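Side-chain contacts in putative decarboxylase involved in desferrioxamine biosynthesis (Erwinia amylovora, PDB 5O5C), which probably catalyses the pyridoxal-5'-phosphate-dependent decarboxylation of lysine in desferrioxamine biosynthesis, as a group II decarboxylase of the aminotransferase type I fold: residues Lys221-Leu226 with Asp231-Val236; Met176-Ala181 with Ala265-Ser270; Gly465-Ala470 with Glu495-Leu500; Ile413-Leu418 with Ile424-Val429. All blocks are in the same frame, centred on the assembly; numbering follows the deposited sequence.

In the fold
Following the chain from its N terminus, Met176-Ala181 of contact 2 comes first, on helix 170-189. Both segments of contact 1, at 221-226 and 231-236, pass before contact 2 closes at 265-270, so contact 1 is a short loop within a long one. Both pack helices on the seven-stranded sheet of the cofactor-binding part, and they touch through Met223, Leu226, Met178 and Leu179. Contacts 4 and 3 then follow in series. Contact 4 brings the end of helix 397-420 against strand 424-426; contact 3 closes 465-470 on helix 491-510. Ile498 of contact 3 reaches Leu417 and Leu418 of contact 4, tying together helices beside the four-stranded antiparallel sheet.

Contact 1: Lys221-Leu226 with Asp231-Val236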
loop_
_atom_site.group_PDB
_atom_site.type_symbol
_atom_site.label_atom_id
_atom_site.label_comp_id
_atom_site.label_asym_id
_atom_site.label_seq_id
_atom_site.Cartn_x
_atom_site.Cartn_y
_atom_site.Cartn_z
ATOM N N LYS B 221 -8.204 -12.004 9.510
ATOM C CA LYS B 221 -6.757 -11.754 9.346
ATOM C C LYS B 221 -6.318 -10.599 10.225
ATOM O O LYS B 221 -5.245 -10.641 10.846
ATOM C CB LYS B 221 -6.379 -11.469 7.889
ATOM C CG LYS B 221 -6.679 -12.583 6.877
ATOM C CD LYS B 221 -6.342 -12.173 5.435
ATOM C CE LYS B 221 -5.807 -13.342 4.623
ATOM N NZ LYS B 221 -5.839 -13.155 3.144
ATOM N N SER B 222 -7.145 -9.561 10.303
ATOM C CA SER B 222 -6.806 -8.388 11.091
ATOM C C SER B 222 -6.753 -8.727 12.585
ATOM O O SER B 222 -5.846 -8.265 13.241
ATOM C CB SER B 222 -7.770 -7.229 10.898
ATOM O OG SER B 222 -7.785 -6.784 9.570
ATOM N N MET B 223 -7.711 -9.512 13.091
ATOM C CA MET B 223 -7.716 -9.947 14.506
ATOM C C MET B 223 -6.574 -10.894 14.804
ATOM O O MET B 223 -6.090 -10.894 15.942
ATOM C CB MET B 223 -9.009 -10.630 14.910
ATOM C CG MET B 223 -10.293 -9.914 14.698
ATOM S SD MET B 223 -10.425 -8.245 15.277
ATOM C CE MET B 223 -10.320 -8.528 17.012
ATOM N N ALA B 224 -6.079 -11.647 13.804
ATOM C CA ALA B 224 -4.790 -12.375 13.976
ATOM C C ALA B 224 -3.626 -11.483 14.243
ATOM O O ALA B 224 -2.841 -11.684 15.193
ATOM C CB ALA B 224 -4.481 -13.262 12.823
ATOM N N ILE B 225 -3.509 -10.471 13.391
ATOM C CA ILE B 225 -2.477 -9.521 13.538
ATOM C C ILE B 225 -2.558 -8.772 14.899
ATOM O O ILE B 225 -1.545 -8.551 15.553
ATOM C CB ILE B 225 -2.503 -8.566 12.343
ATOM C CG1 ILE B 225 -2.131 -9.319 11.062
ATOM C CG2 ILE B 225 -1.512 -7.439 12.510
ATOM C CD1 ILE B 225 -2.529 -8.517 9.851
ATOM N N LEU B 226 -3.769 -8.415 15.322
ATOM C CA LEU B 226 -3.941 -7.678 16.530
ATOM C C LEU B 226 -3.740 -8.490 17.782
ATOM O O LEU B 226 -3.955 -7.979 18.849
ATOM C CB LEU B 226 -5.315 -7.003 16.557
ATOM C CG LEU B 226 -5.527 -5.949 15.490
ATOM C CD1 LEU B 226 -6.961 -5.676 15.176
ATOM C CD2 LEU B 226 -4.815 -4.679 15.857
ATOM N N ASP B 231 -10.369 -16.690 16.803
ATOM C CA ASP B 231 -11.301 -17.005 17.894
ATOM C C ASP B 231 -12.022 -15.770 18.462
ATOM O O ASP B 231 -13.048 -15.900 19.106
ATOM C CB ASP B 231 -10.592 -17.643 19.083
ATOM C CG ASP B 231 -10.128 -19.034 18.839
ATOM O OD1 ASP B 231 -10.538 -19.717 17.859
ATOM O OD2 ASP B 231 -9.298 -19.441 19.685
ATOM N N ALA B 232 -11.492 -14.572 18.246
ATOM C CA ALA B 232 -12.138 -13.399 18.800
ATOM C C ALA B 232 -13.320 -12.951 17.947
ATOM O O ALA B 232 -13.999 -11.997 18.295
ATOM C CB ALA B 232 -11.142 -12.268 18.991
ATOM N N VAL B 233 -13.522 -13.607 16.813
ATOM C CA VAL B 233 -14.485 -13.222 15.821
ATOM C C VAL B 233 -15.574 -14.251 15.950
ATOM O O VAL B 233 -15.282 -15.442 15.839
ATOM C CB VAL B 233 -13.868 -13.267 14.409
ATOM C CG1 VAL B 233 -14.947 -13.138 13.332
ATOM C CG2 VAL B 233 -12.794 -12.176 14.261
ATOM N N ILE B 234 -16.793 -13.803 16.215
ATOM C CA ILE B 234 -17.991 -14.652 16.247
ATOM C C ILE B 234 -18.779 -14.460 14.914
ATOM O O ILE B 234 -19.314 -13.369 14.649
ATOM C CB ILE B 234 -18.868 -14.371 17.495
ATOM C CG1 ILE B 234 -18.058 -14.660 18.779
ATOM C CG2 ILE B 234 -20.070 -15.282 17.513
ATOM C CD1 ILE B 234 -18.666 -14.135 20.061
ATOM N N PRO B 235 -18.793 -15.495 14.055
ATOM C CA PRO B 235 -19.562 -15.449 12.807
ATOM C C PRO B 235 -21.058 -15.552 13.077
ATOM O O PRO B 235 -21.478 -16.422 13.829
ATOM C CB PRO B 235 -19.065 -16.674 12.003
ATOM C CG PRO B 235 -17.833 -17.131 12.701
ATOM C CD PRO B 235 -17.898 -16.659 14.111
ATOM N N VAL B 236 -21.827 -14.673 12.447
ATOM C CA VAL B 236 -23.241 -14.538 12.641
ATOM C C VAL B 236 -23.964 -14.982 11.374
ATOM O O VAL B 236 -23.607 -14.576 10.252
ATOM C CB VAL B 236 -23.577 -13.055 12.928
ATOM C CG1 VAL B 236 -25.067 -12.859 13.169
ATOM C CG2 VAL B 236 -22.724 -12.542 14.105
#
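Helix 218-225 comes closest to the chain entering strand 233-236 at Met223 and Ala232, whose CA atoms are 7.1 Å apart, with just four residues between the two segments. Helix and strand are the second and third elements of a beta-alpha-beta unit that starts with strand 207-212, and 233-236 is the outermost strand on this side of the large mixed sheet in the chain. Met223 makes the contact from the helix side. Its CB points toward the strand, and chi1 (-55°), with CG anti to the carbonyl carbon, sets CG against Val233. Bends at chi2 and chi3 then carry the terminal CE to Ala232 CB at 4.3 Å, an easy apolar touch. Val233 also turns its CB toward the helix, and the two side chains cross obliquely. Around them, Met223 rests on Val209 of strand 207-212 and on Met178 of helix 170-189, while Val233 lies on Thr211 of the same strand; all three touching residues are buried. The carbonyl oxygens of Leu226 and Ala224 accept hydrogen bonds from Arg182 of this chain and Arg182 of the second subunit, respectively. The tightest point is Met223 CG against Val233 CG2, 3.4 Å apart, closer than usual for two carbons.

Contact 2: Met176-Ala181 with Ala265-Ser270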
loop_
_atom_site.group_PDB
_atom_site.type_symbol
_atom_site.label_atom_id
_atom_site.label_comp_id
_atom_site.label_asym_id
_atom_site.label_seq_id
_atom_site.Cartn_x
_atom_site.Cartn_y
_atom_site.Cartn_z
ATOM N N MET B 176 -7.246 -1.159 10.316
ATOM C CA MET B 176 -7.246 0.061 11.119
ATOM C C MET B 176 -8.529 0.106 11.920
ATOM O O MET B 176 -8.499 0.501 13.092
ATOM C CB MET B 176 -7.117 1.328 10.262
ATOM C CG MET B 176 -5.803 1.510 9.559
ATOM S SD MET B 176 -5.917 3.083 8.692
ATOM C CE MET B 176 -4.362 3.198 7.818
ATOM N N ALA B 177 -9.627 -0.361 11.311
ATOM C CA ALA B 177 -10.941 -0.437 11.993
ATOM C C ALA B 177 -10.966 -1.328 13.240
ATOM O O ALA B 177 -11.493 -0.915 14.317
ATOM C CB ALA B 177 -12.062 -0.827 11.040
ATOM N N MET B 178 -10.383 -2.522 13.140
ATOM C CA MET B 178 -10.350 -3.394 14.294
ATOM C C MET B 178 -9.295 -2.905 15.321
ATOM O O MET B 178 -9.444 -3.134 16.517
ATOM C CB MET B 178 -10.107 -4.835 13.873
ATOM C CG MET B 178 -11.150 -5.402 12.909
ATOM S SD MET B 178 -12.836 -5.271 13.528
ATOM C CE MET B 178 -12.832 -6.206 14.960
ATOM N N LEU B 179 -8.271 -2.189 14.848
ATOM C CA LEU B 179 -7.253 -1.656 15.699
ATOM C C LEU B 179 -7.871 -0.563 16.617
ATOM O O LEU B 179 -7.728 -0.630 17.846
ATOM C CB LEU B 179 -6.089 -1.132 14.887
ATOM C CG LEU B 179 -4.944 -0.369 15.584
ATOM C CD1 LEU B 179 -4.271 -1.077 16.735
ATOM C CD2 LEU B 179 -3.936 -0.022 14.493
ATOM N N LEU B 180 -8.568 0.382 15.990
ATOM C CA LEU B 180 -9.276 1.423 16.683
ATOM C C LEU B 180 -10.346 0.841 17.601
ATOM O O LEU B 180 -10.428 1.259 18.731
ATOM C CB LEU B 180 -9.876 2.458 15.741
ATOM C CG LEU B 180 -8.953 3.605 15.366
ATOM C CD1 LEU B 180 -7.656 3.097 14.786
ATOM C CD2 LEU B 180 -9.575 4.578 14.385
ATOM N N ALA B 181 -11.128 -0.134 17.144
ATOM C CA ALA B 181 -12.166 -0.744 18.017
ATOM C C ALA B 181 -11.534 -1.339 19.221
ATOM O O ALA B 181 -11.987 -1.087 20.301
ATOM C CB ALA B 181 -12.975 -1.811 17.297
ATOM N N ALA B 265 -17.274 -5.210 19.361
ATOM C CA ALA B 265 -17.547 -4.667 18.055
ATOM C C ALA B 265 -18.324 -5.567 17.105
ATOM O O ALA B 265 -18.240 -6.842 17.121
ATOM C CB ALA B 265 -16.234 -4.237 17.416
ATOM N N VAL B 266 -19.022 -4.887 16.217
ATOM C CA VAL B 266 -19.690 -5.505 15.089
ATOM C C VAL B 266 -19.182 -4.986 13.721
ATOM O O VAL B 266 -19.181 -3.802 13.452
ATOM C CB VAL B 266 -21.224 -5.290 15.123
ATOM C CG1 VAL B 266 -21.854 -6.024 13.958
ATOM C CG2 VAL B 266 -21.834 -5.798 16.423
ATOM N N VAL B 267 -18.795 -5.902 12.841
ATOM C CA VAL B 267 -18.570 -5.536 11.466
ATOM C C VAL B 267 -19.798 -5.832 10.651
ATOM O O VAL B 267 -20.212 -6.992 10.533
ATOM C CB VAL B 267 -17.338 -6.209 10.859
ATOM C CG1 VAL B 267 -17.260 -5.942 9.365
ATOM C CG2 VAL B 267 -16.092 -5.771 11.601
ATOM N N ALA B 268 -20.333 -4.749 10.073
ATOM C CA ALA B 268 -21.439 -4.757 9.108
ATOM C C ALA B 268 -20.889 -4.515 7.736
ATOM O O ALA B 268 -20.220 -3.473 7.517
ATOM C CB ALA B 268 -22.423 -3.649 9.432
ATOM N N THR B 269 -21.218 -5.427 6.811
ATOM C CA THR B 269 -20.769 -5.386 5.449
ATOM C C THR B 269 -21.891 -4.890 4.516
ATOM O O THR B 269 -22.944 -5.559 4.329
ATOM C CB THR B 269 -20.203 -6.769 5.078
ATOM O OG1 THR B 269 -19.199 -7.063 6.028
ATOM C CG2 THR B 269 -19.608 -6.777 3.697
ATOM N N SER B 270 -21.667 -3.696 3.956
ATOM C CA SER B 270 -22.620 -3.049 3.077
ATOM C C SER B 270 -22.240 -3.399 1.654
ATOM O O SER B 270 -21.864 -2.521 0.845
ATOM C CB SER B 270 -22.671 -1.530 3.345
ATOM O OG SER B 270 -21.388 -0.885 3.227
#
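Met178 and Val267 meet where helix 170-189 lies over strand 262-269, an inner strand of the large sheet that carries the cofactor site in this fold. The CB of Met178 does not aim at the strand; the end of the chain gets there by folding. With chi1 at -59°, CG stands anti to the carbonyl carbon and next to the backbone N, and two further turns of the same sense at chi2 and chi3 curl the thioether into a compact hook. This brings Met178 SD to 3.8 Å from Val267 CG2. Val267 points its CB toward the helix; with CG1 anti to the backbone N (chi1 172°), CG2 lies anti to the carbonyl carbon and is the methyl that meets the sulfur.

One turn further along the helix the spacing is set by small residues. Ala181 and Ala265, with CA atoms 6.7 Å apart, point their CB atoms at each other and touch methyl to methyl at 4.1 Å. Val266, between the two contacting strand residues, faces away and packs on Ile284 and Cys288 of helix 281-290, so the strand is covered on both faces. The side chain of Val267 is about 8 Å from the bound pyridoxal phosphate, and the side chain of Met178 is about 10 Å from that of Thr171, a cofactor-binding residue.

No hydrogen bond crosses between the segments, and all four touching residues are buried. The joint therefore depends on apolar fit, with a polarisable sulfur against a methyl group and two alanines that let helix and strand come near.

Contact 3: Gly465-Ala470 with Glu495-Leu500; sequences GNAVIA and EDVIAL
Asn466 is the first residue here to meet helix 491-510. Gly465 before it, the first residue to leave helix 448-464, has positive phi (67°), which suits glycine. Asn466 then touches the helix through its aliphatic root, CB lying 3.8 Å from Leu500 CD2, at an exposed margin. Ala467 sits at the centre. Its CB points at the helix and fits against the fork of Val497, at 3.8 Å from CG1 and at 3.8 Å from CG2. Leu500 reaches the same alanine from the next helical turn, its CD2 coming to 4.1 Å from Ala467 CB and 4.0 Å from the backbone Ala467 N, so Ala467 CB touches two residues three apart on the helix. This loop leads into strand 470-474, an edge of the antiparallel four-stranded sheet, and Val497 also packs on Phe482 of that sheet. Val468 faces away from the helix, toward Tyr106 and Ala108, and its backbone is hydrogen-bonded to Lys105 and Val107. Lys105 also forms a salt bridge with Asp496 of the helix. Ile469 turns back toward the helix, but its side chain makes no close contact there and instead lies on Val461 and Leu480.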
loop_
_atom_site.group_PDB
_atom_site.type_symbol
_atom_site.label_atom_id
_atom_site.label_comp_id
_atom_site.label_asym_id
_atom_site.label_seq_id
_atom_site.Cartn_x
_atom_site.Cartn_y
_atom_site.Cartn_z
ATOM N N GLY B 465 -10.537 -18.966 -22.500
ATOM C CA GLY B 465 -10.338 -17.537 -22.545
ATOM C C GLY B 465 -11.522 -16.699 -22.979
ATOM O O GLY B 465 -11.433 -15.471 -22.946
ATOM N N ASN B 466 -12.648 -17.336 -23.369
ATOM C CA ASN B 466 -13.668 -16.608 -24.072
ATOM C C ASN B 466 -14.465 -15.771 -23.080
ATOM O O ASN B 466 -15.156 -14.871 -23.459
ATOM C CB ASN B 466 -14.530 -17.492 -24.975
ATOM C CG ASN B 466 -13.762 -18.078 -26.190
ATOM O OD1 ASN B 466 -13.167 -17.378 -27.027
ATOM N ND2 ASN B 466 -13.824 -19.374 -26.302
ATOM N N ALA B 467 -14.322 -16.059 -21.795
ATOM C CA ALA B 467 -14.802 -15.201 -20.745
ATOM C C ALA B 467 -14.096 -15.525 -19.431
ATOM O O ALA B 467 -13.443 -16.557 -19.297
ATOM C CB ALA B 467 -16.291 -15.376 -20.596
ATOM N N VAL B 468 -14.222 -14.645 -18.461
ATOM C CA VAL B 468 -13.697 -14.959 -17.126
ATOM C C VAL B 468 -14.821 -14.882 -16.124
ATOM O O VAL B 468 -15.414 -13.860 -15.943
ATOM C CB VAL B 468 -12.522 -14.048 -16.705
ATOM C CG1 VAL B 468 -11.856 -14.572 -15.425
ATOM C CG2 VAL B 468 -11.494 -13.926 -17.817
ATOM N N ILE B 469 -14.998 -15.986 -15.450
ATOM C CA ILE B 469 -15.992 -16.291 -14.438
ATOM C C ILE B 469 -15.248 -16.461 -13.101
ATOM O O ILE B 469 -14.040 -16.742 -13.086
ATOM C CB ILE B 469 -16.708 -17.605 -14.891
ATOM C CG1 ILE B 469 -17.836 -18.040 -14.002
ATOM C CG2 ILE B 469 -15.762 -18.799 -14.966
ATOM C CD1 ILE B 469 -18.518 -19.301 -14.535
ATOM N N ALA B 470 -15.939 -16.313 -11.980
ATOM C CA ALA B 470 -15.327 -16.578 -10.662
ATOM C C ALA B 470 -16.127 -17.664 -9.978
ATOM O O ALA B 470 -17.116 -18.138 -10.509
ATOM C CB ALA B 470 -15.271 -15.311 -9.822
ATOM N N GLU B 495 -25.541 -13.072 -22.263
ATOM C CA GLU B 495 -26.100 -14.247 -22.969
ATOM C C GLU B 495 -24.990 -15.156 -23.466
ATOM O O GLU B 495 -25.056 -16.346 -23.291
ATOM C CB GLU B 495 -26.974 -13.878 -24.171
ATOM C CG GLU B 495 -28.277 -13.172 -23.879
ATOM C CD GLU B 495 -28.956 -12.720 -25.172
ATOM O OE1 GLU B 495 -29.134 -13.570 -26.068
ATOM O OE2 GLU B 495 -29.286 -11.524 -25.312
ATOM N N ASP B 496 -23.969 -14.575 -24.086
ATOM C CA ASP B 496 -22.831 -15.359 -24.569
ATOM C C ASP B 496 -22.212 -16.228 -23.472
ATOM O O ASP B 496 -21.964 -17.450 -23.686
ATOM C CB ASP B 496 -21.768 -14.420 -25.194
ATOM C CG ASP B 496 -22.162 -13.908 -26.575
ATOM O OD1 ASP B 496 -23.173 -14.361 -27.137
ATOM O OD2 ASP B 496 -21.449 -13.064 -27.140
ATOM N N VAL B 497 -21.993 -15.615 -22.295
ATOM C CA VAL B 497 -21.182 -16.227 -21.220
ATOM C C VAL B 497 -22.031 -17.333 -20.576
ATOM O O VAL B 497 -21.566 -18.460 -20.366
ATOM C CB VAL B 497 -20.665 -15.190 -20.189
ATOM C CG1 VAL B 497 -19.757 -15.833 -19.146
ATOM C CG2 VAL B 497 -19.867 -14.085 -20.858
ATOM N N ILE B 498 -23.290 -17.031 -20.357
ATOM C CA ILE B 498 -24.244 -18.053 -19.957
ATOM C C ILE B 498 -24.188 -19.266 -20.875
ATOM O O ILE B 498 -24.211 -20.365 -20.368
ATOM C CB ILE B 498 -25.677 -17.539 -19.886
ATOM C CG1 ILE B 498 -25.768 -16.484 -18.793
ATOM C CG2 ILE B 498 -26.628 -18.701 -19.611
ATOM C CD1 ILE B 498 -27.098 -15.766 -18.737
ATOM N N ALA B 499 -24.082 -19.065 -22.197
ATOM C CA ALA B 499 -24.078 -20.183 -23.164
ATOM C C ALA B 499 -22.811 -21.013 -23.069
ATOM O O ALA B 499 -22.823 -22.249 -23.228
ATOM C CB ALA B 499 -24.250 -19.668 -24.583
ATOM N N LEU B 500 -21.703 -20.311 -22.838
ATOM C CA LEU B 500 -20.423 -20.920 -22.525
ATOM C C LEU B 500 -20.464 -21.763 -21.249
ATOM O O LEU B 500 -20.032 -22.910 -21.219
ATOM C CB LEU B 500 -19.383 -19.802 -22.385
ATOM C CG LEU B 500 -17.954 -20.121 -22.746
ATOM C CD1 LEU B 500 -17.867 -20.641 -24.169
ATOM C CD2 LEU B 500 -17.127 -18.850 -22.569
#

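Contact 4: Ile413-Leu418 with Ile424-Val429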
loop_
_atom_site.group_PDB
_atom_site.type_symbol
_atom_site.label_atom_id
_atom_site.label_comp_id
_atom_site.label_asym_id
_atom_site.label_seq_id
_atom_site.Cartn_x
_atom_site.Cartn_y
_atom_site.Cartn_z
ATOM N N ILE B 413 -30.816 -7.641 -15.220
ATOM C CA ILE B 413 -31.028 -8.314 -16.485
ATOM C C ILE B 413 -30.352 -9.676 -16.486
ATOM O O ILE B 413 -30.958 -10.664 -16.936
ATOM C CB ILE B 413 -30.649 -7.416 -17.700
ATOM C CG1 ILE B 413 -31.753 -6.369 -17.911
ATOM C CG2 ILE B 413 -30.471 -8.196 -18.989
ATOM C CD1 ILE B 413 -31.455 -5.350 -18.955
ATOM N N ALA B 414 -29.141 -9.758 -15.955
ATOM C CA ALA B 414 -28.456 -11.061 -15.898
ATOM C C ALA B 414 -29.189 -12.019 -14.955
ATOM O O ALA B 414 -29.359 -13.200 -15.279
ATOM C CB ALA B 414 -26.992 -10.916 -15.546
ATOM N N HIS B 415 -29.668 -11.509 -13.825
ATOM C CA HIS B 415 -30.474 -12.314 -12.921
ATOM C C HIS B 415 -31.711 -12.860 -13.631
ATOM O O HIS B 415 -32.040 -14.040 -13.477
ATOM C CB HIS B 415 -30.931 -11.519 -11.708
ATOM C CG HIS B 415 -31.833 -12.299 -10.809
ATOM N ND1 HIS B 415 -33.167 -11.987 -10.633
ATOM C CD2 HIS B 415 -31.604 -13.415 -10.085
ATOM C CE1 HIS B 415 -33.718 -12.869 -9.819
ATOM N NE2 HIS B 415 -32.790 -13.752 -9.477
ATOM N N GLN B 416 -32.379 -11.995 -14.410
ATOM C CA GLN B 416 -33.480 -12.430 -15.236
ATOM C C GLN B 416 -33.054 -13.540 -16.179
ATOM O O GLN B 416 -33.688 -14.587 -16.178
ATOM C CB GLN B 416 -34.148 -11.272 -15.985
ATOM C CG GLN B 416 -34.926 -10.359 -15.066
ATOM C CD GLN B 416 -35.622 -9.218 -15.798
ATOM O OE1 GLN B 416 -35.087 -8.639 -16.750
ATOM N NE2 GLN B 416 -36.835 -8.889 -15.348
ATOM N N LEU B 417 -31.966 -13.361 -16.916
ATOM C CA LEU B 417 -31.518 -14.374 -17.907
ATOM C C LEU B 417 -31.057 -15.695 -17.313
ATOM O O LEU B 417 -31.202 -16.738 -17.960
ATOM C CB LEU B 417 -30.347 -13.867 -18.718
ATOM C CG LEU B 417 -30.474 -12.648 -19.583
ATOM C CD1 LEU B 417 -29.078 -12.204 -19.998
ATOM C CD2 LEU B 417 -31.371 -12.948 -20.766
ATOM N N LEU B 418 -30.429 -15.628 -16.137
ATOM C CA LEU B 418 -29.977 -16.797 -15.405
ATOM C C LEU B 418 -31.165 -17.610 -14.876
ATOM O O LEU B 418 -31.174 -18.847 -15.021
ATOM C CB LEU B 418 -29.042 -16.413 -14.236
ATOM C CG LEU B 418 -27.666 -15.830 -14.632
ATOM C CD1 LEU B 418 -26.949 -15.343 -13.411
ATOM C CD2 LEU B 418 -26.774 -16.795 -15.361
ATOM N N ILE B 424 -29.926 -23.501 -15.029
ATOM C CA ILE B 424 -29.248 -22.607 -14.059
ATOM C C ILE B 424 -30.052 -22.402 -12.801
ATOM O O ILE B 424 -31.191 -21.992 -12.853
ATOM C CB ILE B 424 -28.948 -21.220 -14.646
ATOM C CG1 ILE B 424 -28.104 -21.344 -15.919
ATOM C CG2 ILE B 424 -28.270 -20.298 -13.594
ATOM C CD1 ILE B 424 -26.706 -21.842 -15.710
ATOM N N GLU B 425 -29.435 -22.722 -11.674
ATOM C CA GLU B 425 -29.959 -22.403 -10.353
ATOM C C GLU B 425 -29.324 -21.094 -9.802
ATOM O O GLU B 425 -28.105 -21.051 -9.610
ATOM C CB GLU B 425 -29.612 -23.546 -9.432
ATOM C CG GLU B 425 -30.255 -23.443 -8.074
ATOM C CD GLU B 425 -29.546 -24.316 -7.084
ATOM O OE1 GLU B 425 -29.333 -25.508 -7.409
ATOM O OE2 GLU B 425 -29.176 -23.800 -6.012
ATOM N N VAL B 426 -30.155 -20.085 -9.525
ATOM C CA VAL B 426 -29.716 -18.779 -8.963
ATOM C C VAL B 426 -30.154 -18.703 -7.509
ATOM O O VAL B 426 -31.162 -19.271 -7.166
ATOM C CB VAL B 426 -30.254 -17.563 -9.748
ATOM C CG1 VAL B 426 -29.847 -17.621 -11.194
ATOM C CG2 VAL B 426 -31.759 -17.437 -9.665
ATOM N N LEU B 427 -29.364 -18.054 -6.656
ATOM C CA LEU B 427 -29.612 -18.037 -5.205
ATOM C C LEU B 427 -30.244 -16.736 -4.733
ATOM O O LEU B 427 -30.809 -16.669 -3.654
ATOM C CB LEU B 427 -28.306 -18.249 -4.427
ATOM C CG LEU B 427 -27.614 -19.607 -4.497
ATOM C CD1 LEU B 427 -26.366 -19.597 -3.659
ATOM C CD2 LEU B 427 -28.534 -20.710 -3.990
ATOM N N HIS B 428 -30.149 -15.683 -5.517
ATOM C CA HIS B 428 -30.573 -14.407 -4.979
ATOM C C HIS B 428 -30.833 -13.460 -6.081
ATOM O O HIS B 428 -30.255 -13.548 -7.178
ATOM C CB HIS B 428 -29.482 -13.801 -4.056
ATOM C CG HIS B 428 -28.197 -13.510 -4.787
ATOM N ND1 HIS B 428 -27.669 -12.245 -4.905
ATOM C CD2 HIS B 428 -27.384 -14.316 -5.506
ATOM C CE1 HIS B 428 -26.576 -12.286 -5.643
ATOM N NE2 HIS B 428 -26.378 -13.532 -6.013
ATOM N N VAL B 429 -31.640 -12.475 -5.744
ATOM C CA VAL B 429 -31.806 -11.360 -6.628
ATOM C C VAL B 429 -30.725 -10.275 -6.336
ATOM O O VAL B 429 -30.459 -9.971 -5.185
ATOM C CB VAL B 429 -33.235 -10.847 -6.508
ATOM C CG1 VAL B 429 -33.482 -10.214 -5.141
ATOM C CG2 VAL B 429 -33.526 -9.884 -7.665
#
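Leu418 and Val426 form the tight half of this contact, where the last turns of helix 397-420 double back through a short link into strand 424-426, an edge of the four-stranded antiparallel sheet. The axes of 413-418 and 424-426 approach to 9.1 Å, with 133° between their N-to-C directions. Leu418 CB is only 3.4 Å from Val426 CG1, a snug fit. Ile424 closes in from the other end of the strand, its CG2 at 4.0 Å from Leu418 CB and its CB at 3.3 Å from the backbone Leu418 O. Leu418 and Ile424 are buried, and Leu418 goes on to Phe437 and to Ile498 of helix 491-510.

Toward solvent the contact passes to His415. With CG anti to the backbone N (chi1 176°), the imidazole extends toward the loop after the strand, and Val429 CA sits over one face in a CH-pi contact, 3.9 Å from the His415 ring centroid and 12° off the normal. Val426 CG2 meets the ring obliquely, 3.8 Å from His415 NE2. Val429 itself is exposed.

His428 turns its own ring away, where NE2 bonds to Ile436 N, and its carbonyl is hydrogen-bonded by Gln435. His428 O lies 3.2 Å from His415 CD2, and its approach to NE2 is too poorly angled for a hydrogen bond. None crosses between the segments; apolar packing and a CH-pi contact join them, with two carbonyl oxygens lying against carbon, while the polar groups of His428 are engaged by strand 434-439.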